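Local structure of PrhC (Penicillium brasilianum, 5X9J) at residues B[86-91]-B[118-123]; B[110-115]-B[125-130]; B[57-62]-B[142-147]; B[32-37]-B[130-135]. The protein acts as an isomerase in the biosynthesis of paraherquonin, a fungal meroterpenoid with a highly congested hexacyclic skeleton. All coordinates share one frame; numbering follows the deposited sequence.

Contact 1. Residues B[86-91]-B[118-123]; sequences IGWNSK and DTIGGP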
loop_
_atom_site.group_PDB
_atom_site.type_symbol
_atom_site.label_atom_id
_atom_site.label_comp_id
_atom_site.label_asym_id
_atom_site.label_seq_id
_atom_site.Cartn_x
_atom_site.Cartn_y
_atom_site.Cartn_z
ATOM N N ILE B 86 6.192 12.212 20.521
ATOM C CA ILE B 86 7.493 12.097 19.876
ATOM C C ILE B 86 7.605 12.917 18.606
ATOM O O ILE B 86 8.716 13.035 18.068
ATOM C CB ILE B 86 7.865 10.620 19.610
ATOM C CG1 ILE B 86 6.907 9.950 18.619
ATOM C CG2 ILE B 86 7.877 9.851 20.929
ATOM C CD1 ILE B 86 7.263 10.147 17.161
ATOM N N GLY B 87 6.510 13.483 18.103
ATOM C CA GLY B 87 6.556 14.205 16.851
ATOM C C GLY B 87 5.766 15.496 16.929
ATOM O O GLY B 87 4.881 15.659 17.763
ATOM N N TRP B 88 6.109 16.414 16.033
ATOM C CA TRP B 88 5.431 17.697 15.931
ATOM C C TRP B 88 5.493 18.131 14.473
ATOM O O TRP B 88 6.235 17.562 13.665
ATOM C CB TRP B 88 6.052 18.756 16.884
ATOM C CG TRP B 88 7.541 18.966 16.676
ATOM C CD1 TRP B 88 8.134 19.947 15.938
ATOM C CD2 TRP B 88 8.610 18.167 17.210
ATOM N NE1 TRP B 88 9.503 19.813 15.973
ATOM C CE2 TRP B 88 9.824 18.725 16.743
ATOM C CE3 TRP B 88 8.660 17.028 18.022
ATOM C CZ2 TRP B 88 11.075 18.184 17.066
ATOM C CZ3 TRP B 88 9.910 16.490 18.350
ATOM C CH2 TRP B 88 11.096 17.065 17.866
ATOM N N ASN B 89 4.692 19.141 14.136
ATOM C CA ASN B 89 4.584 19.626 12.762
ATOM C C ASN B 89 4.191 18.478 11.823
ATOM O O ASN B 89 4.754 18.296 10.740
ATOM C CB ASN B 89 5.888 20.299 12.324
ATOM C CG ASN B 89 5.699 21.229 11.132
ATOM O OD1 ASN B 89 4.606 21.762 10.904
ATOM N ND2 ASN B 89 6.767 21.422 10.359
ATOM N N SER B 90 3.213 17.695 12.267
ATOM C CA SER B 90 2.725 16.543 11.521
ATOM C C SER B 90 1.818 16.986 10.383
ATOM O O SER B 90 0.845 17.720 10.604
ATOM C CB SER B 90 1.950 15.603 12.441
ATOM O OG SER B 90 2.809 14.951 13.350
ATOM N N LYS B 91 2.118 16.505 9.173
ATOM C CA LYS B 91 1.355 16.814 7.970
ATOM C C LYS B 91 0.999 15.515 7.257
ATOM O O LYS B 91 1.795 14.573 7.248
ATOM C CB LYS B 91 2.158 17.717 7.021
ATOM C CG LYS B 91 2.546 19.085 7.594
ATOM C CD LYS B 91 3.576 19.789 6.698
ATOM C CE LYS B 91 4.025 21.142 7.281
ATOM N NZ LYS B 91 2.922 22.148 7.318
ATOM N N ASP B 118 8.525 16.442 12.117
ATOM C CA ASP B 118 9.726 16.482 12.934
ATOM C C ASP B 118 9.514 15.587 14.140
ATOM O O ASP B 118 8.413 15.519 14.689
ATOM C CB ASP B 118 10.035 17.919 13.361
ATOM C CG ASP B 118 10.489 18.762 12.199
ATOM O OD1 ASP B 118 11.487 18.380 11.543
ATOM O OD2 ASP B 118 9.831 19.778 11.913
ATOM N N THR B 119 10.550 14.845 14.522
ATOM C CA THR B 119 10.426 13.935 15.647
ATOM C C THR B 119 11.689 13.998 16.490
ATOM O O THR B 119 12.726 14.505 16.062
ATOM C CB THR B 119 10.210 12.470 15.217
ATOM O OG1 THR B 119 11.462 11.927 14.783
ATOM C CG2 THR B 119 9.165 12.343 14.088
ATOM N N ILE B 120 11.595 13.397 17.673
ATOM C CA ILE B 120 12.748 13.210 18.550
ATOM C C ILE B 120 13.915 12.589 17.793
ATOM O O ILE B 120 15.080 12.957 18.004
ATOM C CB ILE B 120 12.342 12.351 19.761
ATOM C CG1 ILE B 120 11.229 13.044 20.550
ATOM C CG2 ILE B 120 13.558 12.045 20.640
ATOM C CD1 ILE B 120 10.773 12.262 21.765
ATOM N N GLY B 121 13.625 11.646 16.902
ATOM C CA GLY B 121 14.637 10.979 16.113
ATOM C C GLY B 121 15.027 11.677 14.832
ATOM O O GLY B 121 15.784 11.107 14.044
ATOM N N GLY B 122 14.545 12.891 14.586
ATOM C CA GLY B 122 14.874 13.588 13.370
ATOM C C GLY B 122 13.702 13.631 12.412
ATOM O O GLY B 122 12.606 13.152 12.718
ATOM N N PRO B 123 13.912 14.219 11.237
ATOM C CA PRO B 123 12.820 14.347 10.262
ATOM C C PRO B 123 12.275 12.986 9.840
ATOM O O PRO B 123 13.007 11.998 9.745
ATOM C CB PRO B 123 13.477 15.077 9.088
ATOM C CG PRO B 123 14.677 15.775 9.707
ATOM C CD PRO B 123 15.161 14.830 10.756
#

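Contact 2. Residues B[110-115]-B[125-130]; sequences AFRAAC and ENENLV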
loop_
_atom_site.group_PDB
_atom_site.type_symbol
_atom_site.label_atom_id
_atom_site.label_comp_id
_atom_site.label_asym_id
_atom_site.label_seq_id
_atom_site.Cartn_x
_atom_site.Cartn_y
_atom_site.Cartn_z
ATOM N N ALA B 110 -9.770 4.604 -2.558
ATOM C CA ALA B 110 -8.369 4.325 -2.295
ATOM C C ALA B 110 -7.557 5.485 -2.846
ATOM O O ALA B 110 -7.789 5.917 -3.976
ATOM C CB ALA B 110 -7.922 3.009 -2.939
ATOM N N PHE B 111 -6.619 5.996 -2.050
ATOM C CA PHE B 111 -5.822 7.117 -2.517
ATOM C C PHE B 111 -4.412 7.018 -1.963
ATOM O O PHE B 111 -4.180 6.438 -0.904
ATOM C CB PHE B 111 -6.452 8.462 -2.128
ATOM C CG PHE B 111 -6.686 8.630 -0.647
ATOM C CD1 PHE B 111 -5.736 9.245 0.156
ATOM C CD2 PHE B 111 -7.871 8.196 -0.069
ATOM C CE1 PHE B 111 -5.968 9.427 1.515
ATOM C CE2 PHE B 111 -8.103 8.356 1.276
ATOM C CZ PHE B 111 -7.151 8.992 2.075
ATOM N N ARG B 112 -3.476 7.593 -2.701
ATOM C CA ARG B 112 -2.102 7.716 -2.252
ATOM C C ARG B 112 -1.950 8.972 -1.410
ATOM O O ARG B 112 -2.553 10.009 -1.705
ATOM C CB ARG B 112 -1.158 7.771 -3.449
ATOM C CG ARG B 112 -1.122 6.502 -4.283
ATOM C CD ARG B 112 -0.136 6.688 -5.432
ATOM N NE ARG B 112 1.247 6.646 -4.961
ATOM C CZ ARG B 112 2.305 6.843 -5.741
ATOM N NH1 ARG B 112 2.138 7.121 -7.031
ATOM N NH2 ARG B 112 3.525 6.761 -5.230
ATOM N N ALA B 113 -1.152 8.872 -0.349
ATOM C CA ALA B 113 -0.935 9.994 0.545
ATOM C C ALA B 113 0.528 10.021 0.956
ATOM O O ALA B 113 1.252 9.025 0.842
ATOM C CB ALA B 113 -1.839 9.911 1.782
ATOM N N ALA B 114 0.968 11.186 1.408
ATOM C CA ALA B 114 2.290 11.350 1.984
ATOM C C ALA B 114 2.133 11.997 3.349
ATOM O O ALA B 114 1.129 12.653 3.634
ATOM C CB ALA B 114 3.206 12.198 1.085
ATOM N N CYS B 115 3.123 11.785 4.206
ATOM C CA CYS B 115 3.124 12.401 5.520
ATOM C C CYS B 115 4.549 12.781 5.881
ATOM O O CYS B 115 5.520 12.265 5.315
ATOM C CB CYS B 115 2.535 11.491 6.598
ATOM S SG CYS B 115 3.457 9.966 6.815
ATOM N N GLU B 125 9.589 11.138 6.969
ATOM C CA GLU B 125 8.765 11.230 5.773
ATOM C C GLU B 125 8.324 9.829 5.394
ATOM O O GLU B 125 9.127 8.892 5.427
ATOM C CB GLU B 125 9.524 11.896 4.625
ATOM C CG GLU B 125 9.909 13.347 4.952
ATOM C CD GLU B 125 10.827 13.975 3.922
ATOM O OE1 GLU B 125 11.481 13.233 3.156
ATOM O OE2 GLU B 125 10.898 15.221 3.885
ATOM N N ASN B 126 7.044 9.679 5.067
ATOM C CA ASN B 126 6.544 8.395 4.615
ATOM C C ASN B 126 5.523 8.646 3.517
ATOM O O ASN B 126 5.084 9.779 3.290
ATOM C CB ASN B 126 5.963 7.574 5.777
ATOM C CG ASN B 126 6.178 6.073 5.583
ATOM O OD1 ASN B 126 6.187 5.605 4.458
ATOM N ND2 ASN B 126 6.351 5.324 6.676
ATOM N N GLU B 127 5.195 7.574 2.798
ATOM C CA GLU B 127 4.206 7.590 1.736
ATOM C C GLU B 127 3.289 6.396 1.942
ATOM O O GLU B 127 3.714 5.343 2.429
ATOM C CB GLU B 127 4.864 7.564 0.353
ATOM C CG GLU B 127 5.638 8.863 0.044
ATOM C CD GLU B 127 6.518 8.767 -1.193
ATOM O OE1 GLU B 127 6.190 7.983 -2.113
ATOM O OE2 GLU B 127 7.545 9.480 -1.246
ATOM N N ASN B 128 2.021 6.581 1.597
ATOM C CA ASN B 128 0.972 5.708 2.095
ATOM C C ASN B 128 -0.010 5.391 0.978
ATOM O O ASN B 128 -0.113 6.111 -0.017
ATOM C CB ASN B 128 0.212 6.362 3.274
ATOM C CG ASN B 128 1.155 6.850 4.392
ATOM O OD1 ASN B 128 1.254 6.231 5.453
ATOM N ND2 ASN B 128 1.848 7.967 4.147
ATOM N N LEU B 129 -0.750 4.308 1.170
ATOM C CA LEU B 129 -1.968 4.043 0.416
ATOM C C LEU B 129 -3.072 3.859 1.446
ATOM O O LEU B 129 -2.933 3.051 2.368
ATOM C CB LEU B 129 -1.816 2.815 -0.489
ATOM C CG LEU B 129 -2.888 2.552 -1.575
ATOM C CD1 LEU B 129 -4.215 2.068 -0.976
ATOM C CD2 LEU B 129 -3.127 3.746 -2.444
ATOM N N VAL B 130 -4.139 4.635 1.323
ATOM C CA VAL B 130 -5.232 4.603 2.286
ATOM C C VAL B 130 -6.480 4.142 1.552
ATOM O O VAL B 130 -6.770 4.625 0.456
ATOM C CB VAL B 130 -5.466 5.977 2.941
ATOM C CG1 VAL B 130 -6.686 5.920 3.886
ATOM C CG2 VAL B 130 -4.210 6.429 3.718
HETATM O O HOH W 1 4.278 6.198 -2.564
HETATM O O HOH W 2 1.734 6.634 -2.075
#

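Contact 3. Residues B[57-62]-B[142-147]; sequences CLTYQC and DGIWEF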
loop_
_atom_site.group_PDB
_atom_site.type_symbol
_atom_site.label_atom_id
_atom_site.label_comp_id
_atom_site.label_asym_id
_atom_site.label_seq_id
_atom_site.Cartn_x
_atom_site.Cartn_y
_atom_site.Cartn_z
ATOM N N CYS B 57 -15.869 2.232 13.919
ATOM C CA CYS B 57 -14.805 2.293 12.923
ATOM C C CYS B 57 -13.569 1.533 13.392
ATOM O O CYS B 57 -13.144 1.650 14.542
ATOM C CB CYS B 57 -14.433 3.752 12.633
ATOM S SG CYS B 57 -13.234 3.950 11.270
ATOM N N LEU B 58 -12.978 0.766 12.488
ATOM C CA LEU B 58 -11.727 0.073 12.756
ATOM C C LEU B 58 -10.659 0.539 11.777
ATOM O O LEU B 58 -10.946 0.761 10.600
ATOM C CB LEU B 58 -11.907 -1.447 12.645
ATOM C CG LEU B 58 -12.803 -2.085 13.712
ATOM C CD1 LEU B 58 -13.040 -3.558 13.401
ATOM C CD2 LEU B 58 -12.165 -1.915 15.084
ATOM N N THR B 59 -9.425 0.665 12.268
ATOM C CA THR B 59 -8.258 0.990 11.457
ATOM C C THR B 59 -7.378 -0.250 11.327
ATOM O O THR B 59 -6.967 -0.828 12.338
ATOM C CB THR B 59 -7.450 2.136 12.079
ATOM O OG1 THR B 59 -8.280 3.290 12.218
ATOM C CG2 THR B 59 -6.245 2.490 11.191
ATOM N N TYR B 60 -7.082 -0.643 10.096
ATOM C CA TYR B 60 -6.200 -1.774 9.818
ATOM C C TYR B 60 -4.893 -1.268 9.222
ATOM O O TYR B 60 -4.886 -0.736 8.109
ATOM C CB TYR B 60 -6.840 -2.754 8.836
ATOM C CG TYR B 60 -8.174 -3.320 9.249
ATOM C CD1 TYR B 60 -9.337 -2.590 9.068
ATOM C CD2 TYR B 60 -8.273 -4.603 9.786
ATOM C CE1 TYR B 60 -10.569 -3.108 9.429
ATOM C CE2 TYR B 60 -9.508 -5.138 10.145
ATOM C CZ TYR B 60 -10.650 -4.375 9.966
ATOM O OH TYR B 60 -11.886 -4.870 10.317
ATOM N N GLN B 61 -3.793 -1.462 9.934
ATOM C CA GLN B 61 -2.481 -1.287 9.329
ATOM C C GLN B 61 -2.135 -2.575 8.590
ATOM O O GLN B 61 -2.305 -3.668 9.133
ATOM C CB GLN B 61 -1.431 -0.971 10.399
ATOM C CG GLN B 61 -1.809 0.205 11.297
ATOM C CD GLN B 61 -1.777 1.531 10.562
ATOM O OE1 GLN B 61 -2.705 2.341 10.659
ATOM N NE2 GLN B 61 -0.700 1.762 9.819
ATOM N N CYS B 62 -1.665 -2.453 7.351
ATOM C CA CYS B 62 -1.582 -3.601 6.456
ATOM C C CYS B 62 -0.152 -4.006 6.097
ATOM O O CYS B 62 0.048 -4.722 5.114
ATOM C CB CYS B 62 -2.379 -3.321 5.185
ATOM S SG CYS B 62 -4.158 -3.155 5.490
ATOM N N ASP B 142 -16.172 4.529 8.118
ATOM C CA ASP B 142 -16.504 3.328 8.881
ATOM C C ASP B 142 -15.389 2.292 8.872
ATOM O O ASP B 142 -15.421 1.359 9.686
ATOM C CB ASP B 142 -17.806 2.703 8.336
ATOM C CG ASP B 142 -18.328 1.540 9.195
ATOM O OD1 ASP B 142 -18.356 1.639 10.446
ATOM O OD2 ASP B 142 -18.707 0.506 8.601
ATOM N N GLY B 143 -14.407 2.433 7.985
ATOM C CA GLY B 143 -13.261 1.547 7.945
ATOM C C GLY B 143 -12.066 2.223 7.296
ATOM O O GLY B 143 -12.224 3.003 6.356
ATOM N N ILE B 144 -10.869 1.943 7.806
ATOM C CA ILE B 144 -9.628 2.532 7.311
ATOM C C ILE B 144 -8.608 1.413 7.161
ATOM O O ILE B 144 -8.365 0.663 8.110
ATOM C CB ILE B 144 -9.079 3.612 8.267
ATOM C CG1 ILE B 144 -10.117 4.707 8.500
ATOM C CG2 ILE B 144 -7.765 4.206 7.729
ATOM C CD1 ILE B 144 -9.900 5.491 9.797
ATOM N N TRP B 145 -8.023 1.299 5.972
ATOM C CA TRP B 145 -6.885 0.423 5.727
ATOM C C TRP B 145 -5.716 1.298 5.312
ATOM O O TRP B 145 -5.876 2.177 4.458
ATOM C CB TRP B 145 -7.196 -0.604 4.633
ATOM C CG TRP B 145 -8.299 -1.553 5.023
ATOM C CD1 TRP B 145 -8.158 -2.839 5.477
ATOM C CD2 TRP B 145 -9.710 -1.280 5.012
ATOM N NE1 TRP B 145 -9.402 -3.379 5.744
ATOM C CE2 TRP B 145 -10.367 -2.449 5.463
ATOM C CE3 TRP B 145 -10.481 -0.164 4.665
ATOM C CZ2 TRP B 145 -11.759 -2.532 5.576
ATOM C CZ3 TRP B 145 -11.861 -0.247 4.771
ATOM C CH2 TRP B 145 -12.488 -1.427 5.226
ATOM N N GLU B 146 -4.550 1.068 5.901
ATOM C CA GLU B 146 -3.390 1.882 5.578
ATOM C C GLU B 146 -2.198 1.013 5.225
ATOM O O GLU B 146 -1.867 0.076 5.956
ATOM C CB GLU B 146 -3.004 2.818 6.730
ATOM C CG GLU B 146 -1.718 3.586 6.409
ATOM C CD GLU B 146 -1.297 4.607 7.471
ATOM O OE1 GLU B 146 -1.259 5.811 7.125
ATOM O OE2 GLU B 146 -0.987 4.208 8.625
ATOM N N PHE B 147 -1.558 1.337 4.112
ATOM C CA PHE B 147 -0.248 0.824 3.744
ATOM C C PHE B 147 0.757 1.955 3.834
ATOM O O PHE B 147 0.466 3.078 3.424
ATOM C CB PHE B 147 -0.232 0.295 2.314
ATOM C CG PHE B 147 -1.031 -0.931 2.127
ATOM C CD1 PHE B 147 -2.413 -0.862 2.048
ATOM C CD2 PHE B 147 -0.402 -2.161 2.032
ATOM C CE1 PHE B 147 -3.167 -2.017 1.878
ATOM C CE2 PHE B 147 -1.133 -3.312 1.857
ATOM C CZ PHE B 147 -2.524 -3.243 1.782
HETATM O O HOH W 3 -14.807 -0.910 10.454
#

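Contact 4. Residues B[32-37]-B[130-135]; sequences ALAHKF and VILQAT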
loop_
_atom_site.group_PDB
_atom_site.type_symbol
_atom_site.label_atom_id
_atom_site.label_comp_id
_atom_site.label_asym_id
_atom_site.label_seq_id
_atom_site.Cartn_x
_atom_site.Cartn_y
_atom_site.Cartn_z
ATOM N N ALA B 32 -14.172 14.253 -1.610
ATOM C CA ALA B 32 -14.166 15.253 -0.543
ATOM C C ALA B 32 -13.908 14.609 0.812
ATOM O O ALA B 32 -13.204 15.176 1.658
ATOM C CB ALA B 32 -15.497 16.013 -0.521
ATOM N N LEU B 33 -14.482 13.425 1.042
ATOM C CA LEU B 33 -14.253 12.738 2.309
ATOM C C LEU B 33 -12.776 12.388 2.487
ATOM O O LEU B 33 -12.224 12.537 3.579
ATOM C CB LEU B 33 -15.126 11.483 2.386
ATOM C CG LEU B 33 -15.022 10.716 3.708
ATOM C CD1 LEU B 33 -15.559 11.554 4.848
ATOM C CD2 LEU B 33 -15.761 9.382 3.624
ATOM N N ALA B 34 -12.113 11.954 1.412
ATOM C CA ALA B 34 -10.697 11.602 1.494
ATOM C C ALA B 34 -9.842 12.824 1.824
ATOM O O ALA B 34 -8.955 12.767 2.690
ATOM C CB ALA B 34 -10.249 10.961 0.174
ATOM N N HIS B 35 -10.088 13.941 1.137
ATOM C CA HIS B 35 -9.351 15.167 1.457
ATOM C C HIS B 35 -9.626 15.622 2.883
ATOM O O HIS B 35 -8.710 16.052 3.596
ATOM C CB HIS B 35 -9.717 16.269 0.468
ATOM C CG HIS B 35 -9.127 16.073 -0.891
ATOM N ND1 HIS B 35 -7.770 16.156 -1.131
ATOM C CD2 HIS B 35 -9.707 15.808 -2.086
ATOM C CE1 HIS B 35 -7.541 15.952 -2.417
ATOM N NE2 HIS B 35 -8.699 15.732 -3.016
ATOM N N LYS B 36 -10.882 15.514 3.322
ATOM C CA LYS B 36 -11.239 15.912 4.679
ATOM C C LYS B 36 -10.533 15.042 5.708
ATOM O O LYS B 36 -9.991 15.543 6.703
ATOM C CB LYS B 36 -12.757 15.835 4.854
ATOM C CG LYS B 36 -13.241 16.185 6.256
ATOM C CD LYS B 36 -14.764 16.252 6.284
ATOM C CE LYS B 36 -15.278 16.772 7.629
ATOM N NZ LYS B 36 -16.762 16.659 7.692
ATOM N N PHE B 37 -10.561 13.721 5.492
ATOM C CA PHE B 37 -9.787 12.792 6.312
ATOM C C PHE B 37 -8.343 13.259 6.476
ATOM O O PHE B 37 -7.828 13.349 7.595
ATOM C CB PHE B 37 -9.848 11.399 5.667
ATOM C CG PHE B 37 -8.991 10.368 6.346
ATOM C CD1 PHE B 37 -7.708 10.093 5.879
ATOM C CD2 PHE B 37 -9.476 9.654 7.428
ATOM C CE1 PHE B 37 -6.913 9.132 6.495
ATOM C CE2 PHE B 37 -8.688 8.680 8.053
ATOM C CZ PHE B 37 -7.401 8.429 7.586
ATOM N N VAL B 130 -4.139 4.635 1.323
ATOM C CA VAL B 130 -5.232 4.603 2.286
ATOM C C VAL B 130 -6.480 4.142 1.552
ATOM O O VAL B 130 -6.770 4.625 0.456
ATOM C CB VAL B 130 -5.466 5.977 2.941
ATOM C CG1 VAL B 130 -6.686 5.920 3.886
ATOM C CG2 VAL B 130 -4.210 6.429 3.718
ATOM N N ILE B 131 -7.216 3.210 2.148
ATOM C CA ILE B 131 -8.554 2.877 1.680
ATOM C C ILE B 131 -9.540 3.300 2.756
ATOM O O ILE B 131 -9.370 2.948 3.927
ATOM C CB ILE B 131 -8.700 1.378 1.376
ATOM C CG1 ILE B 131 -7.707 0.947 0.293
ATOM C CG2 ILE B 131 -10.155 1.067 0.962
ATOM C CD1 ILE B 131 -7.745 -0.580 -0.000
ATOM N N LEU B 132 -10.574 4.033 2.366
ATOM C CA LEU B 132 -11.647 4.387 3.281
ATOM C C LEU B 132 -12.930 3.675 2.880
ATOM O O LEU B 132 -13.278 3.624 1.699
ATOM C CB LEU B 132 -11.900 5.896 3.304
ATOM C CG LEU B 132 -10.701 6.778 3.653
ATOM C CD1 LEU B 132 -11.087 8.260 3.547
ATOM C CD2 LEU B 132 -10.180 6.461 5.047
ATOM N N GLN B 133 -13.615 3.122 3.870
ATOM C CA GLN B 133 -14.993 2.682 3.722
ATOM C C GLN B 133 -15.859 3.779 4.319
ATOM O O GLN B 133 -15.745 4.082 5.508
ATOM C CB GLN B 133 -15.245 1.347 4.429
ATOM C CG GLN B 133 -16.735 0.972 4.496
ATOM C CD GLN B 133 -17.273 0.562 3.146
ATOM O OE1 GLN B 133 -16.880 -0.469 2.612
ATOM N NE2 GLN B 133 -18.153 1.380 2.568
ATOM N N ALA B 134 -16.681 4.398 3.493
ATOM C CA ALA B 134 -17.547 5.463 3.968
ATOM C C ALA B 134 -18.904 4.893 4.349
ATOM O O ALA B 134 -19.286 3.805 3.915
ATOM C CB ALA B 134 -17.720 6.532 2.895
ATOM N N THR B 135 -19.630 5.643 5.174
ATOM C CA THR B 135 -21.043 5.352 5.359
ATOM C C THR B 135 -21.806 5.637 4.072
ATOM O O THR B 135 -21.273 6.194 3.106
ATOM C CB THR B 135 -21.641 6.187 6.487
ATOM O OG1 THR B 135 -21.300 7.564 6.284
ATOM C CG2 THR B 135 -21.129 5.720 7.814
#

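Contact 1. Residues B[86-91]-B[118-123]
Asp-118 O accepts the amide of Trp-88 from the facing strand, at 2.8 Å from its N and nearly straight at 162°, and a weaker C-H···O contact from Gly-87 CA at 3.1 Å. This is an antiparallel pairing at one end of the curved sheet, consistent with the NTF2-like fold expected for this family, in which Trp-88 and Asp-118 form the hydrogen-bonded pair and Gly-87 and Thr-119 the non-hydrogen-bonded one. The return bond from Asp-118 N to Trp-88 O, at 3.0 Å, is more bent. Beyond the strand proper, Ile-120 N reaches Ile-86 O at 2.9 Å and extends the pairing into the type I turn from Thr-119 to Gly-122.

Trp-88 CG sits between the backbone N and the carbonyl carbon (chi1 56°), which lays the indole back across the neighbouring strand. Asp-118 CB lies over the face of the five-membered ring, 3.3 Å from NE1, in a CH-pi contact, and the six-membered end of the indole continues over the Thr-119 backbone toward Ile-120. Next to the turn, Ile-86 CG2 meets Ile-120 CD1 at 3.9 Å, the two side chains crossing at about a right angle; both also rest on Leu-160 of helix 150-162. The helix grips the turn through polar groups as well, since Arg-159 NH1 donates to the carbonyls of Gly-121 and Pro-123. Within the turn itself, Thr-119 OG1 donates to Gly-122 O at 2.7 Å, in the carbonyl plane and on a lone pair.

Contact 2. Residues B[110-115]-B[125-130]
Backbone bonds join Phe-111 to Val-130, Ala-113 to Asn-128 and Cys-115 to Asn-126, each pair exchanging two, so that 110-115 and 125-130 form the regular antiparallel core of the hairpin 108-119/124-134. The shortest runs from Asn-128 N to Ala-113 O at 2.7 Å.

Apolar contacts fill the face carrying Phe-111. Its ring lies alongside Val-130, whose CB stands over one face, offset toward the rim and 3.6 Å from CZ. Replacing Phe-111 by an alanine would probably leave Val-130 CB without its aromatic cover and open a gap toward Phe-37 of helix 26-43. Farther along this face, Cys-115 SG touches Asn-126 CB at 3.6 Å.

The face carrying Arg-112, Glu-127 and Leu-129 is mixed: Leu-129 packs on Leu-129 of the second subunit, while the polar groups are bridged by water. Arg-112, bent at chi3 (74°), holds two waters in its guanidinium plane: one accepts from NH2 at 2.8 Å and donates to Glu-127 OE1 at 2.7 Å; the other accepts from NE and donates to Asn-128 O. The first water thus relays a hydrogen bond between two charged groups whose direct attraction, with NH2 and OE1 4.3 Å apart, is probably weaker than in a salt bridge; that of Arg-112 is made by NH1 with Asp-96.

Contact 3. Residues B[57-62]-B[142-147]
Trp-145 and Tyr-60 are neighbours on adjacent parallel strands, 142-147 and 57-61, at the edge of the curved sheet. Trp-145 CB begins beside Cys-62 SG, which lies at the indole edge in a sulfur-aromatic contact. CD1 then meets Tyr-60 CB at 3.6 Å, and NE1 comes within 3.4 Å of Tyr-60 CD1, which sits over the indole face near its rim. CE2 and CZ2 pass Tyr-60 CE1, and at the far end CZ3 rests on Gln-133 CB, while CH2 occupies the place a CB on Gly-143 would need. The tyrosine and five-membered ring planes are within 4° of parallel but slid apart, with little overlap.

The strands are joined by alternating backbone bonds, the shortest from Tyr-60 N to Ile-144 O at 2.7 Å. On the other edge of 142-147, toward strand 124-134, Asp-142 and Gly-143 both face Gln-133 in a classic beta bulge.

On the other face, Gln-61 is bent at chi2 (-70°) and turns its amide to Glu-146. Gln-61 NE2 donates to Glu-146 OE2 at 2.7 Å; OE2 accepts with its anti lone pair and lies in the plane of the amide, although amide and carboxylate planes are 81° apart.

Cys-62 CB lies over the Phe-147 ring, 3.4 Å from CZ, and Leu-129 of the second subunit packs on that phenylalanine. A serine in place of Phe-147 is likely to leave Cys-62 CB without its aromatic floor and to open a gap at the dimer interface. The aromatic groups and Cys-62 thus gather on the Trp-145 side, while on the face of Thr-59 and Ile-144 the Gln-61 amide holds one oxygen of Glu-146.

Contact 4. Residues B[32-37]-B[130-135]
With chi1 at 175°, Phe-37 sends its CG to the side opposite its backbone nitrogen and swings its ring down from the helix toward the sheet; Leu-132, with CG opposite its own carbonyl carbon (chi1 -57°), lifts both methyls to meet it. Leu-132 CD2 stands over the centre of the Phe-37 ring in a CH-pi contact, 4.0 Å from CE2. Its other methyl, CD1, enters beneath the helix, 3.9 Å from Ala-34 CA and 4.0 Å from Phe-37 CB, so that the small alanine lets the leucine approach the helix backbone itself. On one flank Val-130 CG1 reaches Phe-37 CE1 obliquely at 4.1 Å. On the other, Leu-33 CD2 touches Ala-134 CB at 3.5 Å, the closest approach of the two segments.

No hydrogen bond crosses this interface; it is purely apolar helix-on-sheet packing, with the axes 10.0 Å apart and 118° between their directions. All six touching residues are buried. Helix 26-43 thereby lies across several strands at once: Ala-34 also rests on Ile-94 of strand 90-94 and Phe-111 of strand 108-119, Phe-37 on Phe-92 and Ile-144, and Leu-33 on Val-141 of strand 141-148.

How the contacts relate
All four contacts reach one mixed sheet. Contacts 1 and 2 share strand 108-119, with centres 17 Å apart, and touch where Lys-91 O meets Cys-115 CB. Contacts 2 and 4 share Val-130 and, through Phe-111 against Ala-34, Phe-37 and Leu-132, build one apolar core. Strand 141-148 ties contact 3 to both: Phe-147 N lies 2.8 Å from Leu-129 O, a probable hydrogen bond, and Ile-144 CD1 packs on Phe-37. Contacts 3 and 4 are the nearest pair, with centres 11 Å apart, whereas contact 1 lies across the chain's centre from both. Contacts 2 and 3 meet the second subunit at several residues: Cys-62 packs on Arg-112 of the other chain.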